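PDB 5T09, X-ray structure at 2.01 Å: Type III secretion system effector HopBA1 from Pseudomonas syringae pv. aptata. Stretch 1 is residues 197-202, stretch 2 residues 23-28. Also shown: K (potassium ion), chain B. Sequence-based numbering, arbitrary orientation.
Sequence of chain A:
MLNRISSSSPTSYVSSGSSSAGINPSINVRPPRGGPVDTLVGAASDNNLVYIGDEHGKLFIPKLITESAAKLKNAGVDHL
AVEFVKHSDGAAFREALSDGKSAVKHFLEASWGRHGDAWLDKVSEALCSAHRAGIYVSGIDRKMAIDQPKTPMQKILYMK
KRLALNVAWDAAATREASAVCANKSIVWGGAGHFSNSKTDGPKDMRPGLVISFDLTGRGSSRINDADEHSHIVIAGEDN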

ATOM      1  N   SER A 197      -4.307  10.084   9.960  1.00 61.06           N
ATOM      2  CA  SER A 197      -3.453  10.607   8.902  1.00 62.44           C
ATOM      3  C   SER A 197      -4.062  11.787   8.159  1.00 60.66           C
ATOM      4  O   SER A 197      -3.453  12.276   7.202  1.00 57.55           O
ATOM      5  CB  SER A 197      -3.128   9.496   7.896  1.00 54.59           C
ATOM      6  OG  SER A 197      -4.309   9.035   7.259  1.00 58.33           O
ATOM      7  N   LYS A 198      -5.241  12.260   8.567  1.00 57.83           N
ATOM      8  CA  LYS A 198      -5.931  13.289   7.797  1.00 66.35           C
ATOM      9  C   LYS A 198      -5.098  14.560   7.701  1.00 65.98           C
ATOM     10  O   LYS A 198      -4.893  15.101   6.610  1.00 71.57           O
ATOM     11  CB  LYS A 198      -7.292  13.591   8.424  1.00 75.61           C
ATOM     12  CG  LYS A 198      -8.096  14.641   7.665  1.00 88.58           C
ATOM     13  CD  LYS A 198      -9.437  14.909   8.325  1.00103.93           C
ATOM     14  CE  LYS A 198     -10.217  15.972   7.568  1.00119.04           C
ATOM     15  NZ  LYS A 198     -11.474  16.356   8.269  1.00126.77           N
ATOM     16  N   THR A 199      -4.606  15.050   8.838  1.00 70.83           N
ATOM     17  CA  THR A 199      -3.961  16.359   8.859  1.00 79.94           C
ATOM     18  C   THR A 199      -2.610  16.326   8.151  1.00 74.42           C
ATOM     19  O   THR A 199      -2.320  17.188   7.313  1.00 73.90           O
ATOM     20  CB  THR A 199      -3.803  16.840  10.302  1.00 82.70           C
ATOM     21  OG1 THR A 199      -2.947  15.944  11.021  1.00 91.97           O
ATOM     22  CG2 THR A 199      -5.160  16.901  10.994  1.00 80.62           C
ATOM     23  N   ASP A 200      -1.769  15.332   8.466  1.00 65.19           N
ATOM     24  CA  ASP A 200      -0.391  15.344   7.988  1.00 70.65           C
ATOM     25  C   ASP A 200       0.075  13.986   7.467  1.00 67.59           C
ATOM     26  O   ASP A 200       1.287  13.751   7.381  1.00 60.42           O
ATOM     27  CB  ASP A 200       0.547  15.805   9.110  1.00 89.19           C
ATOM     28  CG  ASP A 200       1.515  16.879   8.657  1.00104.51           C
ATOM     29  OD1 ASP A 200       1.989  16.810   7.502  1.00106.72           O
ATOM     30  OD2 ASP A 200       1.800  17.796   9.454  1.00112.74           O
ATOM     31  N   GLY A 201      -0.840  13.094   7.100  1.00 68.47           N
ATOM     32  CA  GLY A 201      -0.468  11.774   6.645  1.00 63.28           C
ATOM     33  C   GLY A 201      -0.120  10.865   7.807  1.00 50.03           C
ATOM     34  O   GLY A 201      -0.270  11.235   8.974  1.00 59.19           O
ATOM     35  N   PRO A 202       0.356   9.654   7.512  1.00 44.00           N
ATOM     36  CA  PRO A 202       0.646   8.700   8.589  1.00 42.23           C
ATOM     37  C   PRO A 202       1.671   9.247   9.571  1.00 50.29           C
ATOM     38  O   PRO A 202       2.531  10.058   9.223  1.00 49.50           O
ATOM     39  CB  PRO A 202       1.183   7.474   7.844  1.00 39.29           C
ATOM     40  CG  PRO A 202       0.620   7.592   6.464  1.00 41.62           C
ATOM     41  CD  PRO A 202       0.592   9.068   6.181  1.00 41.73           C
TER
HETATM   42  K     K B 301       3.192  12.662   8.911  1.00 51.21           K
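Stretch 2 (23-28) INPSIN

Neither stretch forms a regular helix or strand, and residues 23-28 lie on residues 197-202 as loop against loop, burying 243 Å² in all. The CA atoms come nearest at Thr199 and Ile23, 4.4 Å apart; the next pair, Asp200 CA and Asn24 CA, is 5.7 Å apart, so the two chains run in the same direction over this short step before stretch 2 bends into a type I turn from Asn24 to Ile27. That turn is closed by Ile27 N to Asn24 O (2.8 Å), while within stretch 1 a backbone hydrogen bond runs from Gly201 N to Ser197 O (2.7 Å). One backbone hydrogen bond joins the two, Asn24 N to Thr199 O, at 3.1 Å and 160°. Asn24 uses both ends of its amide: ND2 makes a weak bond to Asp200 OD1 (3.4 Å), and OD1 accepts from Ser26 N and Ser26 OG (2.7 Å each) inside the turn. Ile23 CG2 packs against Lys198, 3.3 Å from its O and 3.9 Å from CG of its fully extended side chain. The turn brings Ile27 back with its CA-to-CB bond toward stretch 1, and its CD1 rests 4.0 Å from Gly201 N. The potassium ion is bound by Asp200 O and Pro202 O, each at 2.7 Å, with one more atom from elsewhere in the structure.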

ATOM      1  N   ILE A  23      -5.594  20.647   6.298  1.00146.68           N
ATOM      2  CA  ILE A  23      -4.692  19.558   5.946  1.00110.31           C
ATOM      3  C   ILE A  23      -3.513  20.101   5.144  1.00109.76           C
ATOM      4  O   ILE A  23      -3.614  21.152   4.511  1.00 98.54           O
ATOM      5  CB  ILE A  23      -5.433  18.450   5.166  1.00 96.05           C
ATOM      6  CG1 ILE A  23      -6.010  18.996   3.857  1.00114.89           C
ATOM      7  CG2 ILE A  23      -6.544  17.851   6.017  1.00 93.28           C
ATOM      8  CD1 ILE A  23      -5.145  18.729   2.648  1.00130.43           C
ATOM      9  N   ASN A  24      -2.397  19.378   5.180  1.00142.32           N
ATOM     10  CA  ASN A  24      -1.178  19.783   4.499  1.00118.33           C
ATOM     11  C   ASN A  24      -1.475  20.125   3.036  1.00 95.45           C
ATOM     12  O   ASN A  24      -1.990  19.270   2.303  1.00 85.81           O
ATOM     13  CB  ASN A  24      -0.144  18.662   4.580  1.00 97.94           C
ATOM     14  CG  ASN A  24       1.189  19.043   3.958  1.00 72.54           C
ATOM     15  OD1 ASN A  24       1.244  19.748   2.951  1.00 67.30           O
ATOM     16  ND2 ASN A  24       2.276  18.571   4.560  1.00 59.52           N
ATOM     17  N   PRO A  25      -1.160  21.343   2.578  1.00 89.99           N
ATOM     18  CA  PRO A  25      -1.475  21.706   1.183  1.00 87.19           C
ATOM     19  C   PRO A  25      -0.820  20.817   0.134  1.00 84.84           C
ATOM     20  O   PRO A  25      -1.213  20.893  -1.037  1.00 71.66           O
ATOM     21  CB  PRO A  25      -0.973  23.152   1.073  1.00 86.56           C
ATOM     22  CG  PRO A  25      -1.014  23.669   2.465  1.00 85.37           C
ATOM     23  CD  PRO A  25      -0.671  22.502   3.344  1.00 85.11           C
ATOM     24  N   SER A  26       0.164  19.993   0.498  1.00 93.47           N
ATOM     25  CA  SER A  26       0.715  19.037  -0.456  1.00 86.35           C
ATOM     26  C   SER A  26      -0.207  17.842  -0.660  1.00 76.92           C
ATOM     27  O   SER A  26      -0.090  17.145  -1.676  1.00 69.46           O
ATOM     28  CB  SER A  26       2.092  18.557   0.007  1.00 75.86           C
ATOM     29  OG  SER A  26       1.999  17.802   1.201  1.00 72.37           O
ATOM     30  N   ILE A  27      -1.115  17.592   0.280  1.00 82.92           N
ATOM     31  CA  ILE A  27      -2.128  16.554   0.140  1.00 74.06           C
ATOM     32  C   ILE A  27      -3.318  17.196  -0.569  1.00 80.27           C
ATOM     33  O   ILE A  27      -4.076  17.964   0.029  1.00 75.07           O
ATOM     34  CB  ILE A  27      -2.523  15.963   1.494  1.00 63.34           C
ATOM     35  CG1 ILE A  27      -1.287  15.417   2.217  1.00 57.65           C
ATOM     36  CG2 ILE A  27      -3.547  14.846   1.309  1.00 62.39           C
ATOM     37  CD1 ILE A  27      -1.516  15.108   3.678  1.00 56.56           C
ATOM     38  N   ASN A  28      -3.470  16.894  -1.854  1.00 63.34           N
ATOM     39  CA  ASN A  28      -4.582  17.395  -2.652  1.00 67.93           C
ATOM     40  C   ASN A  28      -5.678  16.335  -2.673  1.00 61.52           C
ATOM     41  O   ASN A  28      -5.470  15.235  -3.194  1.00 58.77           O
ATOM     42  CB  ASN A  28      -4.131  17.736  -4.072  1.00 75.82           C
ATOM     43  CG  ASN A  28      -3.155  18.899  -4.111  1.00 84.55           C
ATOM     44  OD1 ASN A  28      -3.558  20.058  -4.222  1.00 90.67           O
ATOM     45  ND2 ASN A  28      -1.865  18.594  -4.021  1.00 81.56           N
TER